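Local coordinates for protein porin (Rhodobacter capsulatus, PDB 2POR) that forms, as a homotrimer, outer-membrane channels through which small hydrophilic solutes, up to about 0.6 kDa, diffuse passively, at residues G6-V12 and L295-F301; M13-W19 and D290-D294; D259-L265 and G280-L286. One frame throughout, in Å; residues are numbered along the deposited sequence.

Contact 1: residues G6-V12 and L295-F301; sequences GDARMGV and LGVKFKF. With C8E ((hydroxyethyloxy)tri(ethyloxy)octane), chain G; C8E ((hydroxyethyloxy)tri(ethyloxy)octane), chain F.
This is the seam that closes the porin barrel: residues 6-12 of the first strand (2-14) pair antiparallel with residues 295-301 of the last (292-300). The short axes approach to 4.6 Å, with an angle of 172° between their directions, and residues 6-12 and 295-300 are extended. Hydrogen-bonded pairs are Ala8-Phe299, Met10-Val297 and Val12-Leu295; non-hydrogen-bonded pairs are Asp7-Lys300, Arg9-Lys298 and Gly11-Gly296. Paired backbone bonds run Phe301 N to Gly6 O (2.8 Å) and Gly6 N to Phe301 O (3.1 Å), Phe299 N to Ala8 O (2.8 Å) and Ala8 N to Phe299 O (3.2 Å), Val297 N to Met10 O (2.9 Å) and Met10 N to Val297 O (3.2 Å). Val12 N to Leu295 O and Leu295 N to Val12 O are both 3.0 Å. Such joining of first and last strands completes the 16-stranded antiparallel barrel of bacterial porins, and a C-terminal phenylalanine is common among outer-membrane proteins. The polar face carries Asp7, Arg9, Lys298 and Lys300; Asp7 (chi1 p) forms a salt bridge with Arg26, while Arg9 (p) and Lys298 (m) reach Tyr91. Gly11 and Gly296 come within 3.7 Å, CA to CA, where a CB on either would clash. The other face is apolar: Met10 (p) sets CG 3.7 Å from Val297 CG2 and CE 4.2 Å from Phe299 CZ, and Ala8 CB lies 3.8 Å from Phe301 CE2. Phe299 (m) stacks on Phe41 of the second subunit. Detergent covers this side too, with C10 of C8E chain G 4.0 Å from Val297 CG1.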
loop_
_atom_site.group_PDB
_atom_site.type_symbol
_atom_site.label_atom_id
_atom_site.label_comp_id
_atom_site.label_asym_id
_atom_site.label_seq_id
_atom_site.Cartn_x
_atom_site.Cartn_y
_atom_site.Cartn_z
ATOM N N GLY A 6 0.862 15.565 -3.348
ATOM C CA GLY A 6 0.513 15.030 -2.038
ATOM C C GLY A 6 -0.072 16.082 -1.168
ATOM O O GLY A 6 -0.246 17.255 -1.533
ATOM N N ASP A 7 -0.450 15.662 0.022
ATOM C CA ASP A 7 -0.955 16.585 1.020
ATOM C C ASP A 7 -0.696 15.981 2.397
ATOM O O ASP A 7 -0.284 14.819 2.510
ATOM C CB ASP A 7 -2.463 16.877 0.826
ATOM C CG ASP A 7 -3.372 15.657 0.727
ATOM O OD1 ASP A 7 -3.381 14.836 1.631
ATOM O OD2 ASP A 7 -4.034 15.505 -0.275
ATOM N N ALA A 8 -0.840 16.798 3.427
ATOM C CA ALA A 8 -0.608 16.400 4.819
ATOM C C ALA A 8 -1.318 17.407 5.706
ATOM O O ALA A 8 -1.774 18.465 5.224
ATOM C CB ALA A 8 0.879 16.381 5.185
ATOM N N ARG A 9 -1.586 17.058 6.973
ATOM C CA ARG A 9 -2.244 17.962 7.898
ATOM C C ARG A 9 -1.867 17.545 9.297
ATOM O O ARG A 9 -1.443 16.390 9.504
ATOM C CB ARG A 9 -3.761 17.917 7.693
ATOM C CG ARG A 9 -4.408 16.632 8.171
ATOM C CD ARG A 9 -5.782 16.569 7.600
ATOM N NE ARG A 9 -6.454 15.429 8.204
ATOM C CZ ARG A 9 -7.621 14.935 7.759
ATOM N NH1 ARG A 9 -8.267 15.428 6.691
ATOM N NH2 ARG A 9 -8.129 13.875 8.415
ATOM N N MET A 10 -1.872 18.442 10.261
ATOM C CA MET A 10 -1.555 18.098 11.646
ATOM C C MET A 10 -2.156 19.156 12.546
ATOM O O MET A 10 -2.345 20.297 12.116
ATOM C CB MET A 10 -0.053 17.980 11.908
ATOM C CG MET A 10 0.749 19.246 11.845
ATOM S SD MET A 10 2.424 18.898 12.371
ATOM C CE MET A 10 2.998 20.405 11.693
ATOM N N GLY A 11 -2.625 18.811 13.753
ATOM C CA GLY A 11 -3.270 19.791 14.617
ATOM C C GLY A 11 -3.943 19.038 15.730
ATOM O O GLY A 11 -3.501 17.928 16.058
ATOM N N VAL A 12 -4.989 19.620 16.290
ATOM C CA VAL A 12 -5.767 19.039 17.412
ATOM C C VAL A 12 -7.232 19.030 17.073
ATOM O O VAL A 12 -7.718 19.936 16.390
ATOM C CB VAL A 12 -5.580 19.824 18.741
ATOM C CG1 VAL A 12 -4.178 19.500 19.223
ATOM C CG2 VAL A 12 -5.756 21.328 18.590
ATOM N N LEU A 295 -8.322 22.507 15.039
ATOM C CA LEU A 295 -7.445 23.611 14.723
ATOM C C LEU A 295 -6.132 23.008 14.313
ATOM O O LEU A 295 -5.512 22.266 15.084
ATOM C CB LEU A 295 -7.249 24.500 15.940
ATOM C CG LEU A 295 -6.286 25.711 15.687
ATOM C CD1 LEU A 295 -6.870 26.655 14.637
ATOM C CD2 LEU A 295 -6.097 26.505 16.947
ATOM N N GLY A 296 -5.659 23.283 13.097
ATOM C CA GLY A 296 -4.385 22.729 12.692
ATOM C C GLY A 296 -3.896 23.397 11.420
ATOM O O GLY A 296 -4.350 24.490 11.075
ATOM N N VAL A 297 -2.987 22.742 10.718
ATOM C CA VAL A 297 -2.412 23.256 9.466
ATOM C C VAL A 297 -2.605 22.248 8.349
ATOM O O VAL A 297 -2.570 21.041 8.611
ATOM C CB VAL A 297 -0.883 23.583 9.637
ATOM C CG1 VAL A 297 -0.755 24.777 10.558
ATOM C CG2 VAL A 297 -0.087 22.484 10.284
ATOM N N LYS A 298 -2.871 22.653 7.116
ATOM C CA LYS A 298 -3.037 21.745 5.988
ATOM C C LYS A 298 -1.926 22.077 5.001
ATOM O O LYS A 298 -1.597 23.259 4.877
ATOM C CB LYS A 298 -4.360 21.958 5.297
ATOM C CG LYS A 298 -5.498 21.367 6.105
ATOM C CD LYS A 298 -6.766 21.803 5.484
ATOM C CE LYS A 298 -6.907 21.055 4.220
ATOM N NZ LYS A 298 -8.154 21.449 3.591
ATOM N N PHE A 299 -1.313 21.116 4.324
ATOM C CA PHE A 299 -0.188 21.329 3.423
ATOM C C PHE A 299 -0.496 20.683 2.099
ATOM O O PHE A 299 -1.141 19.624 2.048
ATOM C CB PHE A 299 1.046 20.681 3.988
ATOM C CG PHE A 299 1.508 21.163 5.348
ATOM C CD1 PHE A 299 1.576 22.511 5.653
ATOM C CD2 PHE A 299 1.902 20.241 6.290
ATOM C CE1 PHE A 299 2.035 22.934 6.884
ATOM C CE2 PHE A 299 2.363 20.683 7.515
ATOM C CZ PHE A 299 2.433 22.023 7.821
ATOM N N LYS A 300 -0.100 21.259 0.986
ATOM C CA LYS A 300 -0.254 20.633 -0.317
ATOM C C LYS A 300 1.157 20.538 -0.886
ATOM O O LYS A 300 1.998 21.427 -0.613
ATOM C CB LYS A 300 -1.088 21.483 -1.215
ATOM C CG LYS A 300 -2.500 21.593 -0.748
ATOM C CD LYS A 300 -3.444 21.832 -1.928
ATOM C CE LYS A 300 -3.407 23.241 -2.521
ATOM N NZ LYS A 300 -4.406 23.377 -3.577
ATOM N N PHE A 301 1.462 19.482 -1.640
ATOM C CA PHE A 301 2.807 19.208 -2.099
ATOM C C PHE A 301 2.796 18.837 -3.560
ATOM O O PHE A 301 1.739 18.495 -4.097
ATOM C CB PHE A 301 3.505 18.042 -1.381
ATOM C CG PHE A 301 3.612 18.275 0.108
ATOM C CD1 PHE A 301 4.561 19.131 0.622
ATOM C CD2 PHE A 301 2.767 17.597 0.973
ATOM C CE1 PHE A 301 4.691 19.325 1.993
ATOM C CE2 PHE A 301 2.905 17.796 2.345
ATOM C CZ PHE A 301 3.858 18.651 2.864
ATOM O OXT PHE A 301 3.873 18.929 -4.168
HETATM C C1 C8E G . 0.200 20.188 23.878
HETATM C C2 C8E G . -0.520 20.840 22.675
HETATM C C3 C8E G . 0.199 20.453 21.401
HETATM C C4 C8E G . -0.445 21.093 20.186
HETATM C C5 C8E G . 0.348 20.678 18.955
HETATM C C6 C8E G . -0.141 21.375 17.697
HETATM C C7 C8E G . 0.614 20.844 16.496
HETATM C C8 C8E G . 0.169 21.463 15.180
HETATM O O9 C8E G . 0.545 22.800 14.852
HETATM C C10 C8E G . -0.546 23.615 14.380
HETATM C C11 C8E G . -1.491 24.384 15.325
HETATM O O12 C8E G . -2.354 25.402 14.780
HETATM C C13 C8E G . -1.882 26.750 15.009
HETATM C C14 C8E G . -0.980 27.531 14.026
HETATM O O15 C8E G . 0.348 27.060 13.703
HETATM C C16 C8E G . 0.984 27.767 12.618
HETATM C C17 C8E G . 2.369 28.441 12.736
HETATM O O18 C8E G . 2.571 29.665 13.448
HETATM C C19 C8E G . 2.351 30.801 12.604
HETATM C C20 C8E G . 3.528 31.688 12.176
HETATM O O21 C8E G . 3.153 32.725 11.264
HETATM C C1 C8E F . -14.236 29.332 13.948
HETATM C C2 C8E F . -12.848 28.729 13.646
HETATM C C3 C8E F . -11.973 28.370 14.857
HETATM C C4 C8E F . -12.327 27.095 15.634
HETATM C C5 C8E F . -11.240 26.915 16.686
HETATM C C6 C8E F . -11.541 25.830 17.702
HETATM C C7 C8E F . -10.752 26.060 19.004
HETATM C C8 C8E F . -9.337 25.464 19.043
HETATM O O9 C8E F . -8.350 25.992 19.966
HETATM C C10 C8E F . -8.112 25.288 21.210
HETATM C C11 C8E F . -6.894 24.378 21.463
HETATM O O12 C8E F . -6.621 24.064 22.842
HETATM C C13 C8E F . -6.971 22.734 23.275
HETATM C C14 C8E F . -5.998 21.823 24.064
HETATM O O15 C8E F . -4.898 21.108 23.459
HETATM C C16 C8E F . -4.966 19.691 23.695
HETATM C C17 C8E F . -3.739 18.825 23.460
HETATM O O18 C8E F . -3.816 17.422 23.703
HETATM C C19 C8E F . -2.796 17.038 24.626
HETATM C C20 C8E F . -3.196 16.728 26.066
HETATM O O21 C8E F . -2.092 16.500 26.942
#

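Contact 2: residues M13-W19 and D290-D294; sequences MYNGDDW and DMVAD. With C8E ((hydroxyethyloxy)tri(ethyloxy)octane), chain F.
Two backbone hydrogen bonds, Tyr14 N to Ala293 O at 2.8 Å and Ala293 N to Tyr14 O at 3.2 Å, carry the barrel-closing antiparallel pairing of strands 2-14 and 292-300 to its last rungs. Met13 and Asp294 form the neighbouring non-hydrogen-bonded pair, CA to CA 4.1 Å. Chain 13-19 then turns back: Asn15 OD1 (chi1 p) accepts from Asp17 N (2.9 Å), an Asx turn, and from Asp18 N (2.8 Å), which extends it to an Asx motif, while Asn15 N donates to Asp18 O (2.9 Å). Gly16 has phi 118° and psi -28°, angles that call for glycine; its O sits 3.4 Å from Asp290 CB. Asn15 and Asp18 also bond Ser143 of the second subunit, and Asp294 bonds Thr92 and the backbone of Tyr91. On the apolar face Tyr14 CB lies 4.2 Å from Ala293 CB, with the edge of the Tyr14 ring (chi1 t) bringing CD2 to 3.5 Å from Met291 O. Beside it detergent crosses one face of Trp19 (chi1 m), C13 of C8E chain F lying 3.5 Å from Trp19 CE2.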
loop_
_atom_site.group_PDB
_atom_site.type_symbol
_atom_site.label_atom_id
_atom_site.label_comp_id
_atom_site.label_asym_id
_atom_site.label_seq_id
_atom_site.Cartn_x
_atom_site.Cartn_y
_atom_site.Cartn_z
ATOM N N MET A 13 -7.957 17.966 17.434
ATOM C CA MET A 13 -9.345 17.836 17.046
ATOM C C MET A 13 -10.113 17.515 18.343
ATOM O O MET A 13 -9.624 16.735 19.167
ATOM C CB MET A 13 -9.463 16.697 16.012
ATOM C CG MET A 13 -10.913 16.371 15.601
ATOM S SD MET A 13 -11.824 15.331 16.788
ATOM C CE MET A 13 -10.781 13.909 16.653
ATOM N N TYR A 14 -11.294 18.059 18.532
ATOM C CA TYR A 14 -12.099 17.909 19.740
ATOM C C TYR A 14 -13.271 17.055 19.333
ATOM O O TYR A 14 -14.043 17.495 18.475
ATOM C CB TYR A 14 -12.596 19.246 20.169
ATOM C CG TYR A 14 -13.396 19.189 21.444
ATOM C CD1 TYR A 14 -12.706 18.991 22.628
ATOM C CD2 TYR A 14 -14.765 19.390 21.401
ATOM C CE1 TYR A 14 -13.396 19.005 23.819
ATOM C CE2 TYR A 14 -15.463 19.406 22.592
ATOM C CZ TYR A 14 -14.767 19.216 23.783
ATOM O OH TYR A 14 -15.462 19.237 24.984
ATOM N N ASN A 15 -13.477 15.880 19.949
ATOM C CA ASN A 15 -14.528 14.949 19.505
ATOM C C ASN A 15 -15.901 15.149 20.157
ATOM O O ASN A 15 -16.854 14.387 19.959
ATOM C CB ASN A 15 -14.075 13.482 19.742
ATOM C CG ASN A 15 -13.802 13.155 21.207
ATOM O OD1 ASN A 15 -14.218 13.891 22.105
ATOM N ND2 ASN A 15 -13.005 12.160 21.556
ATOM N N GLY A 16 -16.053 16.215 20.919
ATOM C CA GLY A 16 -17.300 16.439 21.619
ATOM C C GLY A 16 -16.999 16.428 23.097
ATOM O O GLY A 16 -17.665 17.127 23.859
ATOM N N ASP A 17 -15.956 15.701 23.528
ATOM C CA ASP A 17 -15.579 15.578 24.948
ATOM C C ASP A 17 -14.090 15.790 25.238
ATOM O O ASP A 17 -13.685 16.409 26.233
ATOM C CB ASP A 17 -16.018 14.161 25.475
ATOM C CG ASP A 17 -17.521 13.793 25.311
ATOM O OD1 ASP A 17 -18.384 14.426 25.946
ATOM O OD2 ASP A 17 -17.826 12.884 24.520
ATOM N N ASP A 18 -13.228 15.312 24.336
ATOM C CA ASP A 18 -11.797 15.435 24.526
ATOM C C ASP A 18 -11.097 15.858 23.236
ATOM O O ASP A 18 -11.627 15.657 22.137
ATOM C CB ASP A 18 -11.172 14.117 24.924
ATOM C CG ASP A 18 -11.630 13.777 26.317
ATOM O OD1 ASP A 18 -11.124 14.363 27.266
ATOM O OD2 ASP A 18 -12.522 12.947 26.424
ATOM N N TRP A 19 -9.920 16.436 23.445
ATOM C CA TRP A 19 -8.994 16.819 22.388
ATOM C C TRP A 19 -8.090 15.627 22.078
ATOM O O TRP A 19 -7.744 14.866 22.989
ATOM C CB TRP A 19 -8.114 18.007 22.829
ATOM C CG TRP A 19 -8.894 19.306 22.841
ATOM C CD1 TRP A 19 -9.432 19.797 23.998
ATOM C CD2 TRP A 19 -9.180 20.085 21.747
ATOM N NE1 TRP A 19 -10.068 20.888 23.634
ATOM C CE2 TRP A 19 -9.946 21.091 22.313
ATOM C CE3 TRP A 19 -8.910 20.083 20.389
ATOM C CZ2 TRP A 19 -10.453 22.106 21.535
ATOM C CZ3 TRP A 19 -9.421 21.101 19.607
ATOM C CH2 TRP A 19 -10.182 22.100 20.180
ATOM N N ASP A 290 -22.693 16.791 21.080
ATOM C CA ASP A 290 -21.840 17.883 21.554
ATOM C C ASP A 290 -21.115 18.326 20.270
ATOM O O ASP A 290 -20.900 17.524 19.358
ATOM C CB ASP A 290 -20.735 17.478 22.520
ATOM C CG ASP A 290 -20.994 16.253 23.378
ATOM O OD1 ASP A 290 -20.710 15.124 22.927
ATOM O OD2 ASP A 290 -21.453 16.471 24.503
ATOM N N MET A 291 -20.729 19.595 20.214
ATOM C CA MET A 291 -20.039 20.201 19.089
ATOM C C MET A 291 -18.626 19.647 18.944
ATOM O O MET A 291 -17.914 19.532 19.970
ATOM C CB MET A 291 -19.977 21.668 19.351
ATOM C CG MET A 291 -19.411 22.548 18.263
ATOM S SD MET A 291 -19.177 24.183 18.998
ATOM C CE MET A 291 -17.806 23.843 20.072
ATOM N N VAL A 292 -18.278 19.298 17.683
ATOM C CA VAL A 292 -16.902 18.916 17.343
ATOM C C VAL A 292 -16.159 20.188 16.862
ATOM O O VAL A 292 -16.774 21.190 16.456
ATOM C CB VAL A 292 -16.851 17.807 16.230
ATOM C CG1 VAL A 292 -17.444 16.571 16.850
ATOM C CG2 VAL A 292 -17.583 18.167 14.956
ATOM N N ALA A 293 -14.843 20.233 16.943
ATOM C CA ALA A 293 -14.071 21.401 16.551
ATOM C C ALA A 293 -12.662 20.948 16.200
ATOM O O ALA A 293 -12.253 19.843 16.604
ATOM C CB ALA A 293 -13.956 22.393 17.703
ATOM N N ASP A 294 -11.862 21.726 15.454
ATOM C CA ASP A 294 -10.454 21.383 15.288
ATOM C C ASP A 294 -9.638 22.626 14.983
ATOM O O ASP A 294 -10.244 23.675 14.687
ATOM C CB ASP A 294 -10.296 20.357 14.177
ATOM C CG ASP A 294 -10.577 20.776 12.741
ATOM O OD1 ASP A 294 -10.490 21.936 12.354
ATOM O OD2 ASP A 294 -10.874 19.888 11.961
HETATM C C1 C8E F . -14.236 29.332 13.948
HETATM C C2 C8E F . -12.848 28.729 13.646
HETATM C C3 C8E F . -11.973 28.370 14.857
HETATM C C4 C8E F . -12.327 27.095 15.634
HETATM C C5 C8E F . -11.240 26.915 16.686
HETATM C C6 C8E F . -11.541 25.830 17.702
HETATM C C7 C8E F . -10.752 26.060 19.004
HETATM C C8 C8E F . -9.337 25.464 19.043
HETATM O O9 C8E F . -8.350 25.992 19.966
HETATM C C10 C8E F . -8.112 25.288 21.210
HETATM C C11 C8E F . -6.894 24.378 21.463
HETATM O O12 C8E F . -6.621 24.064 22.842
HETATM C C13 C8E F . -6.971 22.734 23.275
HETATM C C14 C8E F . -5.998 21.823 24.064
HETATM O O15 C8E F . -4.898 21.108 23.459
HETATM C C16 C8E F . -4.966 19.691 23.695
HETATM C C17 C8E F . -3.739 18.825 23.460
HETATM O O18 C8E F . -3.816 17.422 23.703
HETATM C C19 C8E F . -2.796 17.038 24.626
HETATM C C20 C8E F . -3.196 16.728 26.066
HETATM O O21 C8E F . -2.092 16.500 26.942
#

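Contact 3: residues D259-L265 and G280-L286. With C8E ((hydroxyethyloxy)tri(ethyloxy)octane), chain F; C8E ((hydroxyethyloxy)tri(ethyloxy)octane), chain E.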
loop_
_atom_site.group_PDB
_atom_site.type_symbol
_atom_site.label_atom_id
_atom_site.label_comp_id
_atom_site.label_asym_id
_atom_site.label_seq_id
_atom_site.Cartn_x
_atom_site.Cartn_y
_atom_site.Cartn_z
ATOM N N ASP A 259 -35.873 14.165 11.553
ATOM C CA ASP A 259 -35.266 15.263 10.832
ATOM C C ASP A 259 -34.041 15.684 11.619
ATOM O O ASP A 259 -33.921 15.377 12.808
ATOM C CB ASP A 259 -36.202 16.467 10.693
ATOM C CG ASP A 259 -36.801 17.022 11.985
ATOM O OD1 ASP A 259 -36.109 17.681 12.748
ATOM O OD2 ASP A 259 -37.981 16.791 12.226
ATOM N N VAL A 260 -33.084 16.339 10.975
ATOM C CA VAL A 260 -31.910 16.849 11.658
ATOM C C VAL A 260 -31.477 18.077 10.840
ATOM O O VAL A 260 -31.694 18.147 9.622
ATOM C CB VAL A 260 -30.825 15.713 11.703
ATOM C CG1 VAL A 260 -30.425 15.208 10.309
ATOM C CG2 VAL A 260 -29.644 16.254 12.485
ATOM N N THR A 261 -30.965 19.065 11.561
ATOM C CA THR A 261 -30.328 20.237 10.998
ATOM C C THR A 261 -28.890 20.152 11.508
ATOM O O THR A 261 -28.635 19.978 12.710
ATOM C CB THR A 261 -31.014 21.533 11.496
ATOM O OG1 THR A 261 -32.335 21.511 10.934
ATOM C CG2 THR A 261 -30.224 22.810 11.126
ATOM N N TYR A 262 -27.934 20.257 10.589
ATOM C CA TYR A 262 -26.520 20.128 10.913
ATOM C C TYR A 262 -25.807 21.267 10.182
ATOM O O TYR A 262 -26.254 21.745 9.128
ATOM C CB TYR A 262 -26.023 18.731 10.471
ATOM C CG TYR A 262 -26.405 18.154 9.102
ATOM C CD1 TYR A 262 -27.706 17.793 8.741
ATOM C CD2 TYR A 262 -25.385 17.914 8.194
ATOM C CE1 TYR A 262 -27.971 17.199 7.507
ATOM C CE2 TYR A 262 -25.641 17.312 6.959
ATOM C CZ TYR A 262 -26.927 16.956 6.622
ATOM O OH TYR A 262 -27.139 16.332 5.415
ATOM N N TYR A 263 -24.764 21.769 10.791
ATOM C CA TYR A 263 -24.137 22.962 10.276
ATOM C C TYR A 263 -22.675 23.040 10.721
ATOM O O TYR A 263 -22.226 22.310 11.610
ATOM C CB TYR A 263 -24.975 24.171 10.764
ATOM C CG TYR A 263 -24.913 24.315 12.263
ATOM C CD1 TYR A 263 -23.830 25.016 12.777
ATOM C CD2 TYR A 263 -25.846 23.678 13.067
ATOM C CE1 TYR A 263 -23.615 25.084 14.119
ATOM C CE2 TYR A 263 -25.638 23.741 14.425
ATOM C CZ TYR A 263 -24.521 24.434 14.926
ATOM O OH TYR A 263 -24.235 24.440 16.286
ATOM N N GLY A 264 -21.899 23.968 10.183
ATOM C CA GLY A 264 -20.500 24.147 10.520
ATOM C C GLY A 264 -20.067 25.532 10.045
ATOM O O GLY A 264 -20.683 26.140 9.156
ATOM N N LEU A 265 -19.010 25.979 10.678
ATOM C CA LEU A 265 -18.485 27.316 10.506
ATOM C C LEU A 265 -16.967 27.170 10.661
ATOM O O LEU A 265 -16.470 26.593 11.656
ATOM C CB LEU A 265 -19.031 28.233 11.621
ATOM C CG LEU A 265 -19.642 29.597 11.369
ATOM C CD1 LEU A 265 -18.674 30.502 10.601
ATOM C CD2 LEU A 265 -20.939 29.393 10.595
ATOM N N GLY A 280 -12.334 25.035 12.695
ATOM C CA GLY A 280 -13.765 25.087 12.448
ATOM C C GLY A 280 -14.527 24.442 13.595
ATOM O O GLY A 280 -13.934 23.873 14.512
ATOM N N ILE A 281 -15.824 24.559 13.495
ATOM C CA ILE A 281 -16.745 24.119 14.512
ATOM C C ILE A 281 -17.860 23.440 13.730
ATOM O O ILE A 281 -18.201 23.884 12.625
ATOM C CB ILE A 281 -17.094 25.452 15.280
ATOM C CG1 ILE A 281 -16.804 25.114 16.672
ATOM C CG2 ILE A 281 -18.495 26.027 15.160
ATOM C CD1 ILE A 281 -15.350 25.433 16.982
ATOM N N ALA A 282 -18.442 22.328 14.206
ATOM C CA ALA A 282 -19.562 21.710 13.506
ATOM C C ALA A 282 -20.477 21.025 14.538
ATOM O O ALA A 282 -20.040 20.577 15.616
ATOM C CB ALA A 282 -19.103 20.640 12.518
ATOM N N ASP A 283 -21.765 20.950 14.214
ATOM C CA ASP A 283 -22.746 20.326 15.086
ATOM C C ASP A 283 -24.041 19.999 14.389
ATOM O O ASP A 283 -24.225 20.235 13.185
ATOM C CB ASP A 283 -23.029 21.256 16.237
ATOM C CG ASP A 283 -23.482 20.560 17.509
ATOM O OD1 ASP A 283 -23.617 19.321 17.593
ATOM O OD2 ASP A 283 -23.677 21.330 18.437
ATOM N N ASN A 284 -24.946 19.375 15.127
ATOM C CA ASN A 284 -26.279 19.211 14.600
ATOM C C ASN A 284 -27.164 19.379 15.821
ATOM O O ASN A 284 -26.697 19.472 16.955
ATOM C CB ASN A 284 -26.499 17.826 13.966
ATOM C CG ASN A 284 -26.271 16.663 14.895
ATOM O OD1 ASN A 284 -26.713 16.633 16.043
ATOM N ND2 ASN A 284 -25.539 15.665 14.457
ATOM N N ASP A 285 -28.449 19.435 15.578
ATOM C CA ASP A 285 -29.419 19.592 16.655
ATOM C C ASP A 285 -29.957 18.296 17.285
ATOM O O ASP A 285 -30.997 18.300 17.949
ATOM C CB ASP A 285 -30.596 20.427 16.124
ATOM C CG ASP A 285 -31.460 19.802 15.034
ATOM O OD1 ASP A 285 -31.171 18.701 14.531
ATOM O OD2 ASP A 285 -32.446 20.450 14.675
ATOM N N LEU A 286 -29.379 17.128 17.060
ATOM C CA LEU A 286 -29.914 15.946 17.702
ATOM C C LEU A 286 -29.629 16.080 19.200
ATOM O O LEU A 286 -28.770 16.883 19.613
ATOM C CB LEU A 286 -29.254 14.714 17.134
ATOM C CG LEU A 286 -29.710 14.467 15.738
ATOM C CD1 LEU A 286 -28.922 13.298 15.270
ATOM C CD2 LEU A 286 -31.208 14.231 15.637
HETATM C C1 C8E F . -14.236 29.332 13.948
HETATM C C2 C8E F . -12.848 28.729 13.646
HETATM C C3 C8E F . -11.973 28.370 14.857
HETATM C C4 C8E F . -12.327 27.095 15.634
HETATM C C5 C8E F . -11.240 26.915 16.686
HETATM C C6 C8E F . -11.541 25.830 17.702
HETATM C C7 C8E F . -10.752 26.060 19.004
HETATM C C8 C8E F . -9.337 25.464 19.043
HETATM O O9 C8E F . -8.350 25.992 19.966
HETATM C C10 C8E F . -8.112 25.288 21.210
HETATM C C11 C8E F . -6.894 24.378 21.463
HETATM O O12 C8E F . -6.621 24.064 22.842
HETATM C C13 C8E F . -6.971 22.734 23.275
HETATM C C14 C8E F . -5.998 21.823 24.064
HETATM O O15 C8E F . -4.898 21.108 23.459
HETATM C C16 C8E F . -4.966 19.691 23.695
HETATM C C17 C8E F . -3.739 18.825 23.460
HETATM O O18 C8E F . -3.816 17.422 23.703
HETATM C C19 C8E F . -2.796 17.038 24.626
HETATM C C20 C8E F . -3.196 16.728 26.066
HETATM O O21 C8E F . -2.092 16.500 26.942
HETATM C C1 C8E E . -30.505 10.380 0.492
HETATM C C2 C8E E . -29.465 9.524 1.171
HETATM C C3 C8E E . -28.988 10.323 2.335
HETATM C C4 C8E E . -27.901 9.468 2.918
HETATM C C5 C8E E . -26.822 10.293 3.608
HETATM C C6 C8E E . -27.326 11.227 4.704
HETATM C C7 C8E E . -26.198 11.756 5.608
HETATM C C8 C8E E . -26.892 12.653 6.598
HETATM O O9 C8E E . -26.267 13.074 7.792
HETATM C C10 C8E E . -27.090 12.839 8.929
HETATM C C11 C8E E . -26.588 13.583 10.120
HETATM O O12 C8E E . -26.817 13.066 11.421
HETATM C C13 C8E E . -25.736 12.253 11.893
HETATM C C14 C8E E . -26.073 10.817 12.316
HETATM O O15 C8E E . -27.115 10.606 13.293
HETATM C C16 C8E E . -26.704 9.890 14.480
HETATM C C17 C8E E . -26.651 10.669 15.820
HETATM O O18 C8E E . -26.705 10.087 17.152
HETATM C C19 C8E E . -28.066 9.832 17.609
HETATM C C20 C8E E . -28.562 10.542 18.889
HETATM O O21 C8E E . -27.893 11.803 19.033
HETATM O O HOH W 1 -34.189 19.853 12.313
#
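Residues 259-265 and 280-286 run antiparallel in the beta hairpin of strands 258-272 and 275-284, neighbours in the porin barrel; their short axes approach to 4.6 Å with 171° between their directions. Tyr263-Asp283 and Leu265-Ile281 are hydrogen-bonded pairs: Tyr263 N reaches Asp283 O at 2.9 Å, Asp283 N reaches Tyr263 O at 3.0 Å, Leu265 N reaches Ile281 O at 3.0 Å, and Leu265 O takes Ile281 N at 2.8 Å. Between them Gly264 faces Ala282, CA to CA 4.0 Å. Past Asn284 the second segment leaves the strand, yet the pairing is imitated for one more step: Asp285 N still donates to Thr261 O (2.9 Å), but the return bond from Thr261 N goes to the side-chain OD1 of Asp285 (3.0 Å). Asn284 makes an Asx turn there, its OD1 accepting from Leu286 N at 2.9 Å, and it also bonds Ser289 and the Arg97 backbone. Val260 CG2 packs against Leu286 CG at 3.7 Å. On the face shared by Tyr262 and Asn284, detergent chain E places O9 over the Tyr262 ring. The other face holds Tyr263, whose p rotamer swings the ring across so that Asp283 O lies over one of its faces and Tyr263 OH comes 3.4 Å from Asp283 CB. Where strand 258-272 begins, one water donates to Asp259 OD1 (2.9 Å) and Asp285 OD2 (3.0 Å) and accepts from Thr261 OG1 (2.8 Å).

How the contacts relate
All three contacts belong to one closed antiparallel sheet. Contacts 1 and 2 are successive lengths of the same seam between strands 2-14 and 292-300, centres 18 Å apart, meeting where Val12 packs on Trp19. Contact 3 lies two strand interfaces round the barrel from the seam, with strand 275-284 pairing with 292-300 in between; there Val292 N to Ala282 O and Asp294 N to Gly280 O are probable hydrogen bonds linking contacts 2 and 3, centres 13 Å apart. Along the chain they nest: 3 inside 2, 2 inside 1. A local hairpin thus leads into the long-range closure, and detergent chain F touches all three, while the second subunit meets only contacts 1 and 2.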